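Long-range contacts in RagB/SusD domain protein (Flavobacterium johnsoniae, PDB 5J90), which binds chitin and, as a SusD-like outer-membrane lipoprotein, probably serves in the capture of chitin chains for uptake: residues A[73-81]-A[450-461]; A[400-408]-A[415-423]. All coordinates share one frame; numbering follows the deposited sequence.

Contact 1 of 2, residues A[73-81]-A[450-461]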
loop_
_atom_site.group_PDB
_atom_site.type_symbol
_atom_site.label_atom_id
_atom_site.label_comp_id
_atom_site.label_asym_id
_atom_site.label_seq_id
_atom_site.Cartn_x
_atom_site.Cartn_y
_atom_site.Cartn_z
ATOM N N GLY A 73 -11.964 -25.416 -15.380
ATOM C CA GLY A 73 -11.994 -24.969 -13.995
ATOM C C GLY A 73 -10.834 -24.071 -13.596
ATOM O O GLY A 73 -10.652 -23.768 -12.411
ATOM N N VAL A 74 -10.045 -23.664 -14.584
ATOM C CA VAL A 74 -8.912 -22.776 -14.369
ATOM C C VAL A 74 -9.305 -21.418 -14.934
ATOM O O VAL A 74 -9.224 -21.173 -16.131
ATOM C CB VAL A 74 -7.643 -23.338 -15.063
ATOM C CG1 VAL A 74 -6.455 -22.400 -14.905
ATOM C CG2 VAL A 74 -7.319 -24.725 -14.509
ATOM N N ASN A 75 -9.774 -20.532 -14.065
ATOM C CA ASN A 75 -10.415 -19.318 -14.551
ATOM C C ASN A 75 -10.481 -18.276 -13.440
ATOM O O ASN A 75 -9.886 -18.474 -12.379
ATOM C CB ASN A 75 -11.808 -19.648 -15.125
ATOM C CG ASN A 75 -12.736 -20.278 -14.101
ATOM O OD1 ASN A 75 -12.917 -19.749 -13.003
ATOM N ND2 ASN A 75 -13.333 -21.423 -14.449
ATOM N N ASN A 76 -11.192 -17.171 -13.671
ATOM C CA ASN A 76 -11.245 -16.091 -12.680
ATOM C C ASN A 76 -11.673 -16.590 -11.301
ATOM O O ASN A 76 -11.214 -16.066 -10.283
ATOM C CB ASN A 76 -12.240 -15.007 -13.105
ATOM C CG ASN A 76 -11.682 -14.012 -14.115
ATOM O OD1 ASN A 76 -10.513 -14.052 -14.512
ATOM N ND2 ASN A 76 -12.544 -13.099 -14.540
ATOM N N THR A 77 -12.564 -17.585 -11.257
ATOM C CA THR A 77 -13.105 -18.048 -9.974
ATOM C C THR A 77 -12.088 -18.846 -9.161
ATOM O O THR A 77 -12.240 -18.988 -7.946
ATOM C CB THR A 77 -14.406 -18.875 -10.113
ATOM O OG1 THR A 77 -14.099 -20.204 -10.553
ATOM C CG2 THR A 77 -15.359 -18.215 -11.107
ATOM N N THR A 78 -11.062 -19.370 -9.835
ATOM C CA THR A 78 -9.971 -20.070 -9.153
ATOM C C THR A 78 -8.671 -19.268 -9.252
ATOM O O THR A 78 -7.570 -19.802 -9.096
ATOM C CB THR A 78 -9.807 -21.509 -9.689
ATOM O OG1 THR A 78 -9.722 -21.469 -11.120
ATOM C CG2 THR A 78 -11.020 -22.361 -9.288
ATOM N N TYR A 79 -8.829 -17.968 -9.489
ATOM C CA TYR A 79 -7.744 -16.989 -9.417
ATOM C C TYR A 79 -6.686 -17.145 -10.510
ATOM O O TYR A 79 -5.554 -16.673 -10.363
ATOM C CB TYR A 79 -7.098 -16.962 -8.027
ATOM C CG TYR A 79 -8.041 -16.589 -6.892
ATOM C CD1 TYR A 79 -9.320 -16.097 -7.137
ATOM C CD2 TYR A 79 -7.640 -16.723 -5.566
ATOM C CE1 TYR A 79 -10.178 -15.750 -6.085
ATOM C CE2 TYR A 79 -8.482 -16.374 -4.514
ATOM C CZ TYR A 79 -9.746 -15.888 -4.777
ATOM O OH TYR A 79 -10.589 -15.550 -3.743
ATOM N N ALA A 80 -7.065 -17.797 -11.606
ATOM C CA ALA A 80 -6.295 -17.745 -12.842
ATOM C C ALA A 80 -6.976 -16.704 -13.721
ATOM O O ALA A 80 -7.923 -17.005 -14.450
ATOM C CB ALA A 80 -6.263 -19.127 -13.532
ATOM N N LEU A 81 -6.516 -15.461 -13.633
ATOM C CA LEU A 81 -7.210 -14.389 -14.338
ATOM C C LEU A 81 -7.100 -14.597 -15.839
ATOM O O LEU A 81 -6.001 -14.822 -16.362
ATOM C CB LEU A 81 -6.668 -13.012 -13.934
ATOM C CG LEU A 81 -6.790 -12.646 -12.449
ATOM C CD1 LEU A 81 -6.392 -11.194 -12.230
ATOM C CD2 LEU A 81 -8.203 -12.894 -11.942
ATOM N N VAL A 450 -11.422 -19.553 -1.252
ATOM C CA VAL A 450 -11.448 -20.547 -2.322
ATOM C C VAL A 450 -10.731 -21.819 -1.874
ATOM O O VAL A 450 -9.874 -21.783 -0.990
ATOM C CB VAL A 450 -10.832 -20.027 -3.652
ATOM C CG1 VAL A 450 -11.618 -18.827 -4.172
ATOM C CG2 VAL A 450 -9.342 -19.696 -3.491
ATOM N N LEU A 451 -11.103 -22.943 -2.481
ATOM C CA LEU A 451 -10.470 -24.232 -2.202
ATOM C C LEU A 451 -9.432 -24.569 -3.259
ATOM O O LEU A 451 -8.544 -25.390 -3.021
ATOM C CB LEU A 451 -11.522 -25.340 -2.145
ATOM C CG LEU A 451 -12.509 -25.183 -0.993
ATOM C CD1 LEU A 451 -13.596 -26.256 -1.059
ATOM C CD2 LEU A 451 -11.780 -25.224 0.337
ATOM N N LYS A 452 -9.554 -23.944 -4.428
ATOM C CA LYS A 452 -8.603 -24.122 -5.520
ATOM C C LYS A 452 -8.064 -22.759 -5.947
ATOM O O LYS A 452 -8.833 -21.839 -6.249
ATOM C CB LYS A 452 -9.267 -24.814 -6.717
ATOM C CG LYS A 452 -9.766 -26.239 -6.451
ATOM C CD LYS A 452 -8.609 -27.164 -6.098
ATOM C CE LYS A 452 -9.041 -28.623 -6.044
ATOM N NZ LYS A 452 -7.869 -29.528 -5.842
ATOM N N ASN A 453 -6.742 -22.641 -5.982
ATOM C CA ASN A 453 -6.068 -21.393 -6.319
ATOM C C ASN A 453 -5.001 -21.685 -7.369
ATOM O O ASN A 453 -3.932 -22.210 -7.044
ATOM C CB ASN A 453 -5.451 -20.791 -5.049
ATOM C CG ASN A 453 -4.776 -19.440 -5.281
ATOM O OD1 ASN A 453 -4.363 -19.105 -6.396
ATOM N ND2 ASN A 453 -4.631 -18.675 -4.206
ATOM N N TYR A 454 -5.296 -21.349 -8.622
ATOM C CA TYR A 454 -4.411 -21.642 -9.745
ATOM C C TYR A 454 -3.639 -20.407 -10.216
ATOM O O TYR A 454 -3.282 -20.296 -11.391
ATOM C CB TYR A 454 -5.218 -22.234 -10.907
ATOM C CG TYR A 454 -5.841 -23.579 -10.598
ATOM C CD1 TYR A 454 -5.071 -24.618 -10.088
ATOM C CD2 TYR A 454 -7.195 -23.805 -10.795
ATOM C CE1 TYR A 454 -5.630 -25.850 -9.797
ATOM C CE2 TYR A 454 -7.765 -25.037 -10.510
ATOM C CZ TYR A 454 -6.977 -26.051 -10.007
ATOM O OH TYR A 454 -7.535 -27.278 -9.717
ATOM N N SER A 455 -3.359 -19.489 -9.295
ATOM C CA SER A 455 -2.668 -18.248 -9.653
ATOM C C SER A 455 -1.153 -18.374 -9.705
ATOM O O SER A 455 -0.469 -17.414 -10.051
ATOM C CB SER A 455 -3.013 -17.152 -8.654
ATOM O OG SER A 455 -2.332 -17.362 -7.425
ATOM N N GLY A 456 -0.624 -19.529 -9.320
ATOM C CA GLY A 456 0.818 -19.715 -9.302
ATOM C C GLY A 456 1.533 -18.852 -8.280
ATOM O O GLY A 456 2.724 -18.567 -8.426
ATOM N N GLY A 457 0.813 -18.429 -7.248
ATOM C CA GLY A 457 1.407 -17.651 -6.176
ATOM C C GLY A 457 1.169 -16.150 -6.266
ATOM O O GLY A 457 1.464 -15.421 -5.321
ATOM N N ALA A 458 0.642 -15.686 -7.394
ATOM C CA ALA A 458 0.436 -14.250 -7.600
ATOM C C ALA A 458 -0.716 -13.708 -6.758
ATOM O O ALA A 458 -0.723 -12.531 -6.397
ATOM C CB ALA A 458 0.172 -13.970 -9.062
ATOM N N ILE A 459 -1.695 -14.564 -6.465
ATOM C CA ILE A 459 -2.886 -14.161 -5.726
ATOM C C ILE A 459 -3.046 -15.077 -4.528
ATOM O O ILE A 459 -3.020 -16.303 -4.676
ATOM C CB ILE A 459 -4.150 -14.228 -6.615
ATOM C CG1 ILE A 459 -3.974 -13.317 -7.836
ATOM C CG2 ILE A 459 -5.402 -13.849 -5.812
ATOM C CD1 ILE A 459 -5.107 -13.398 -8.841
ATOM N N THR A 460 -3.187 -14.497 -3.344
ATOM C CA THR A 460 -3.315 -15.302 -2.129
ATOM C C THR A 460 -4.744 -15.808 -1.954
ATOM O O THR A 460 -5.715 -15.156 -2.343
ATOM C CB THR A 460 -2.917 -14.533 -0.831
ATOM O OG1 THR A 460 -3.903 -13.544 -0.516
ATOM C CG2 THR A 460 -1.530 -13.878 -0.951
ATOM N N THR A 461 -4.871 -16.974 -1.339
ATOM C CA THR A 461 -6.183 -17.482 -0.972
ATOM C C THR A 461 -6.817 -16.607 0.104
ATOM O O THR A 461 -8.008 -16.319 0.073
ATOM C CB THR A 461 -6.063 -18.938 -0.510
ATOM O OG1 THR A 461 -5.678 -19.726 -1.635
ATOM C CG2 THR A 461 -7.389 -19.464 0.042
HETATM O O HOH W 1 -10.255 -16.761 -1.395
#
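Y79 of the 73-81 loop sets its ring among V450, N453 and I459 of the 450-461 loop. In the apolar contacts, V450 arrives from the opposite direction, its CG1 3.5 Å from Y79 CZ and its CG2 nearer CE2. The I459 side chain crosses at about a right angle, its CG2 3.7 Å from Y79 CD2. The other arm of I459, through CD1, extends the patch to L81 CG. A second aromatic, Y454, turns its ring edge to T78, with CD2 3.5 Å from T78 OG1, while the V74 side chain crosses that of Y454, CG2 nearest CD2, and A80 CB lies by Y454 CB.

In this SusD-family fold, long connections surround a TPR-like helical scaffold, and the contact joins two of them. The 73-81 loop leads into helix 83-108, and S455 to A458 form a type I' turn with glycines at both central positions. T460, further along 450-461, packs on G491 of the second subunit.

Among the polar contacts, one direct hydrogen bond joins the backbones, from Y454 N to T78 O (2.8 Å, nearly straight at 171°). K452 O, buried without a hydrogen-bond partner, receives a CA-H contact from T78 CA at 3.6 Å. Within its own loop, the T78 hydroxyl donates to G73 O and accepts from N75 N. N453 forms an Asx turn, its OD1 taking S455 N. Its CG lies anti to the backbone N (chi1 -177°), which turns the amide toward I459 and T461. ND2, bonded in the amide plane to T461 OG1 and I459 O, is thereby fixed at the edge of the Y79 ring, 3.8 Å from CD2, with amide and ring planes 86° apart. A water linked to Y79 OH at 2.7 Å also accepts from V450 N and donates to T461 O.

Contact 2 of 2, residues A[400-408]-A[415-423]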
loop_
_atom_site.group_PDB
_atom_site.type_symbol
_atom_site.label_atom_id
_atom_site.label_comp_id
_atom_site.label_asym_id
_atom_site.label_seq_id
_atom_site.Cartn_x
_atom_site.Cartn_y
_atom_site.Cartn_z
ATOM N N VAL A 400 -18.309 -18.155 8.677
ATOM C CA VAL A 400 -17.211 -17.221 8.937
ATOM C C VAL A 400 -17.662 -15.809 9.323
ATOM O O VAL A 400 -16.928 -15.110 10.016
ATOM C CB VAL A 400 -16.208 -17.136 7.752
ATOM C CG1 VAL A 400 -15.463 -18.455 7.591
ATOM C CG2 VAL A 400 -16.907 -16.740 6.453
ATOM N N ASN A 401 -18.840 -15.370 8.874
ATOM C CA ASN A 401 -19.294 -14.023 9.228
ATOM C C ASN A 401 -20.125 -14.102 10.501
ATOM O O ASN A 401 -21.365 -14.135 10.475
ATOM C CB ASN A 401 -20.078 -13.356 8.087
ATOM C CG ASN A 401 -20.087 -11.837 8.204
ATOM O OD1 ASN A 401 -19.037 -11.213 8.359
ATOM N ND2 ASN A 401 -21.265 -11.239 8.155
ATOM N N ASN A 402 -19.423 -14.167 11.624
ATOM C CA ASN A 402 -20.052 -14.531 12.886
ATOM C C ASN A 402 -20.362 -13.304 13.715
ATOM O O ASN A 402 -19.653 -12.959 14.658
ATOM C CB ASN A 402 -19.176 -15.542 13.622
ATOM C CG ASN A 402 -18.913 -16.778 12.782
ATOM O OD1 ASN A 402 -19.807 -17.266 12.084
ATOM N ND2 ASN A 402 -17.683 -17.277 12.821
ATOM N N VAL A 403 -21.430 -12.633 13.312
ATOM C CA VAL A 403 -21.873 -11.393 13.922
ATOM C C VAL A 403 -23.396 -11.344 13.814
ATOM O O VAL A 403 -23.973 -11.819 12.830
ATOM C CB VAL A 403 -21.225 -10.168 13.212
ATOM C CG1 VAL A 403 -21.675 -10.075 11.760
ATOM C CG2 VAL A 403 -21.525 -8.884 13.950
ATOM N N THR A 404 -24.051 -10.791 14.825
ATOM C CA THR A 404 -25.500 -10.651 14.794
ATOM C C THR A 404 -25.890 -9.322 14.157
ATOM O O THR A 404 -25.044 -8.458 13.908
ATOM C CB THR A 404 -26.098 -10.688 16.210
ATOM O OG1 THR A 404 -25.583 -9.585 16.959
ATOM C CG2 THR A 404 -25.738 -11.985 16.908
ATOM N N VAL A 405 -27.182 -9.139 13.922
ATOM C CA VAL A 405 -27.668 -7.892 13.359
ATOM C C VAL A 405 -27.700 -6.769 14.394
ATOM O O VAL A 405 -27.289 -5.647 14.108
ATOM C CB VAL A 405 -29.074 -8.051 12.740
ATOM C CG1 VAL A 405 -29.574 -6.706 12.240
ATOM C CG2 VAL A 405 -29.052 -9.054 11.598
ATOM N N ALA A 406 -28.185 -7.072 15.600
ATOM C CA ALA A 406 -28.455 -6.043 16.603
ATOM C C ALA A 406 -27.246 -5.180 16.943
ATOM O O ALA A 406 -26.145 -5.690 17.161
ATOM C CB ALA A 406 -29.017 -6.678 17.880
ATOM N N TRP A 407 -27.473 -3.873 17.000
ATOM C CA TRP A 407 -26.432 -2.945 17.415
ATOM C C TRP A 407 -26.103 -3.149 18.884
ATOM O O TRP A 407 -26.995 -3.303 19.723
ATOM C CB TRP A 407 -26.876 -1.503 17.194
ATOM C CG TRP A 407 -25.757 -0.519 17.357
ATOM C CD1 TRP A 407 -25.465 0.231 18.463
ATOM C CD2 TRP A 407 -24.770 -0.188 16.374
ATOM N NE1 TRP A 407 -24.352 1.008 18.226
ATOM C CE2 TRP A 407 -23.916 0.775 16.948
ATOM C CE3 TRP A 407 -24.534 -0.607 15.062
ATOM C CZ2 TRP A 407 -22.839 1.318 16.254
ATOM C CZ3 TRP A 407 -23.462 -0.064 14.373
ATOM C CH2 TRP A 407 -22.635 0.891 14.969
ATOM N N ASP A 408 -24.814 -3.143 19.185
ATOM C CA ASP A 408 -24.324 -3.189 20.554
ATOM C C ASP A 408 -23.402 -1.994 20.743
ATOM O O ASP A 408 -22.323 -1.941 20.156
ATOM C CB ASP A 408 -23.561 -4.495 20.778
ATOM C CG ASP A 408 -23.000 -4.624 22.187
ATOM O OD1 ASP A 408 -23.134 -3.678 22.994
ATOM O OD2 ASP A 408 -22.409 -5.686 22.477
ATOM N N VAL A 415 -16.164 -4.583 15.217
ATOM C CA VAL A 415 -17.422 -5.321 15.177
ATOM C C VAL A 415 -18.555 -4.423 14.670
ATOM O O VAL A 415 -19.382 -4.870 13.868
ATOM C CB VAL A 415 -17.758 -5.973 16.541
ATOM C CG1 VAL A 415 -19.232 -6.387 16.596
ATOM C CG2 VAL A 415 -16.855 -7.178 16.774
ATOM N N LYS A 416 -18.568 -3.163 15.100
ATOM C CA LYS A 416 -19.541 -2.201 14.591
ATOM C C LYS A 416 -19.429 -2.068 13.072
ATOM O O LYS A 416 -20.446 -2.095 12.367
ATOM C CB LYS A 416 -19.369 -0.843 15.278
ATOM C CG LYS A 416 -19.809 -0.843 16.752
ATOM C CD LYS A 416 -19.441 0.450 17.459
ATOM C CE LYS A 416 -20.052 0.480 18.863
ATOM N NZ LYS A 416 -19.712 1.738 19.587
ATOM N N LEU A 417 -18.197 -1.943 12.573
ATOM C CA LEU A 417 -17.986 -1.838 11.142
ATOM C C LEU A 417 -18.410 -3.121 10.439
ATOM O O LEU A 417 -19.026 -3.063 9.379
ATOM C CB LEU A 417 -16.525 -1.499 10.823
ATOM C CG LEU A 417 -16.226 -1.280 9.332
ATOM C CD1 LEU A 417 -17.029 -0.127 8.775
ATOM C CD2 LEU A 417 -14.724 -1.046 9.113
ATOM N N GLN A 418 -18.091 -4.279 11.014
ATOM C CA GLN A 418 -18.516 -5.548 10.431
ATOM C C GLN A 418 -20.037 -5.617 10.278
ATOM O O GLN A 418 -20.540 -6.104 9.263
ATOM C CB GLN A 418 -17.981 -6.733 11.245
ATOM C CG GLN A 418 -18.293 -8.088 10.637
ATOM C CD GLN A 418 -17.716 -9.244 11.445
ATOM O OE1 GLN A 418 -17.189 -9.045 12.547
ATOM N NE2 GLN A 418 -17.822 -10.456 10.910
ATOM N N LYS A 419 -20.770 -5.131 11.278
ATOM C CA LYS A 419 -22.228 -5.116 11.197
ATOM C C LYS A 419 -22.685 -4.210 10.065
ATOM O O LYS A 419 -23.511 -4.604 9.240
ATOM C CB LYS A 419 -22.842 -4.652 12.521
ATOM C CG LYS A 419 -22.750 -5.694 13.633
ATOM C CD LYS A 419 -23.203 -5.096 14.958
ATOM C CE LYS A 419 -23.012 -6.082 16.107
ATOM N NZ LYS A 419 -24.059 -7.152 16.128
ATOM N N ILE A 420 -22.150 -2.994 10.031
ATOM C CA ILE A 420 -22.508 -2.033 8.991
ATOM C C ILE A 420 -22.245 -2.574 7.584
ATOM O O ILE A 420 -23.119 -2.533 6.708
ATOM C CB ILE A 420 -21.753 -0.707 9.198
ATOM C CG1 ILE A 420 -22.276 -0.010 10.457
ATOM C CG2 ILE A 420 -21.908 0.192 7.982
ATOM C CD1 ILE A 420 -21.382 1.132 10.949
ATOM N N ILE A 421 -21.045 -3.099 7.367
ATOM C CA ILE A 421 -20.686 -3.581 6.036
ATOM C C ILE A 421 -21.475 -4.845 5.667
ATOM O O ILE A 421 -21.823 -5.036 4.503
ATOM C CB ILE A 421 -19.164 -3.813 5.901
ATOM C CG1 ILE A 421 -18.380 -2.519 6.188
ATOM C CG2 ILE A 421 -18.827 -4.350 4.511
ATOM C CD1 ILE A 421 -18.725 -1.359 5.282
ATOM N N THR A 422 -21.776 -5.702 6.644
ATOM C CA THR A 422 -22.596 -6.885 6.355
ATOM C C THR A 422 -23.970 -6.459 5.830
ATOM O O THR A 422 -24.444 -6.973 4.812
ATOM C CB THR A 422 -22.771 -7.773 7.606
ATOM O OG1 THR A 422 -21.497 -8.300 7.995
ATOM C CG2 THR A 422 -23.722 -8.935 7.326
ATOM N N GLN A 423 -24.593 -5.500 6.507
ATOM C CA GLN A 423 -25.910 -5.032 6.082
ATOM C C GLN A 423 -25.839 -4.276 4.755
ATOM O O GLN A 423 -26.736 -4.376 3.913
ATOM C CB GLN A 423 -26.566 -4.214 7.192
ATOM C CG GLN A 423 -27.031 -5.105 8.345
ATOM C CD GLN A 423 -28.037 -6.159 7.896
ATOM O OE1 GLN A 423 -28.930 -5.884 7.092
ATOM N NE2 GLN A 423 -27.892 -7.378 8.419
HETATM O O HOH W 2 -16.895 -12.901 12.369
HETATM O O HOH W 3 -22.494 -9.791 17.017
#
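The W407 indole has I420 CG1 at its edge, 4.1 Å from CZ3, while the extended K416 chain runs at about a right angle to the W407 side chain, its CD 3.7 Å from W407 CZ2 and set obliquely to the ring. K416 NZ runs on past the ring to A409 O, and the Y357 ring of helix 353-368 also meets the indole. The amide planes of N401 and Q418 stand 58° apart. Q418 NE2 donates to N401 OD1 at 2.9 Å; the acceptor lies in the plane of the glutamine amide, but the donor sits well above the asparagine carbonyl plane. N401 ND2 gives an in-plane hydrogen bond to T422 OG1 (3.0 Å), and that hydroxyl in turn donates to Q418 O. The asparagine thus bridges two successive turns of helix 413-428. OD1 also accepts from K446 N, and a water joins Q418 NE2 to N402 N.

V403 packs between Q418 and K419; its CG2 presses K419 CG at 3.4 Å, tighter than usual. The lysine chain bends only at its last torsion (chi4 -77°), which lets NZ donate to T404 O at 2.8 Å, from well above the carbonyl plane, and to A406 O at 2.7 Å, merely tilted from its plane, with a water as a further acceptor. A leucine in its place would take this donor from both carbonyls, and the loop would probably be held less firmly to the helix.

This joins the helix to the loop that precedes it, within the helical part of the SusD fold. The D408 carboxylate, whose OD1 accepts from A410 N, keeps OD2 6.7 Å from K419 NZ without a salt bridge, and the T404 and A406 carbonyl dipoles and the water are likely to help stabilise the buried ammonium.

In the fold
Both contacts are partly buried and lie toward the outside of the chain, their centres 28 Å apart and their nearest atoms about 10 Å apart, without touching. Contact 1 brings together two loops 369 residues apart in sequence, and contact 2, nested within that span, ties a helix to the loop a few residues before it. The chemistry differs as well: loop against loop relies on two tyrosines, a single direct hydrogen bond and turns stabilised within each loop, whereas loop against helix is stitched by side-chain amides and a lysine. Contact 2 has more buried residues and sits among helices of its own chain; contact 1 reaches the second subunit.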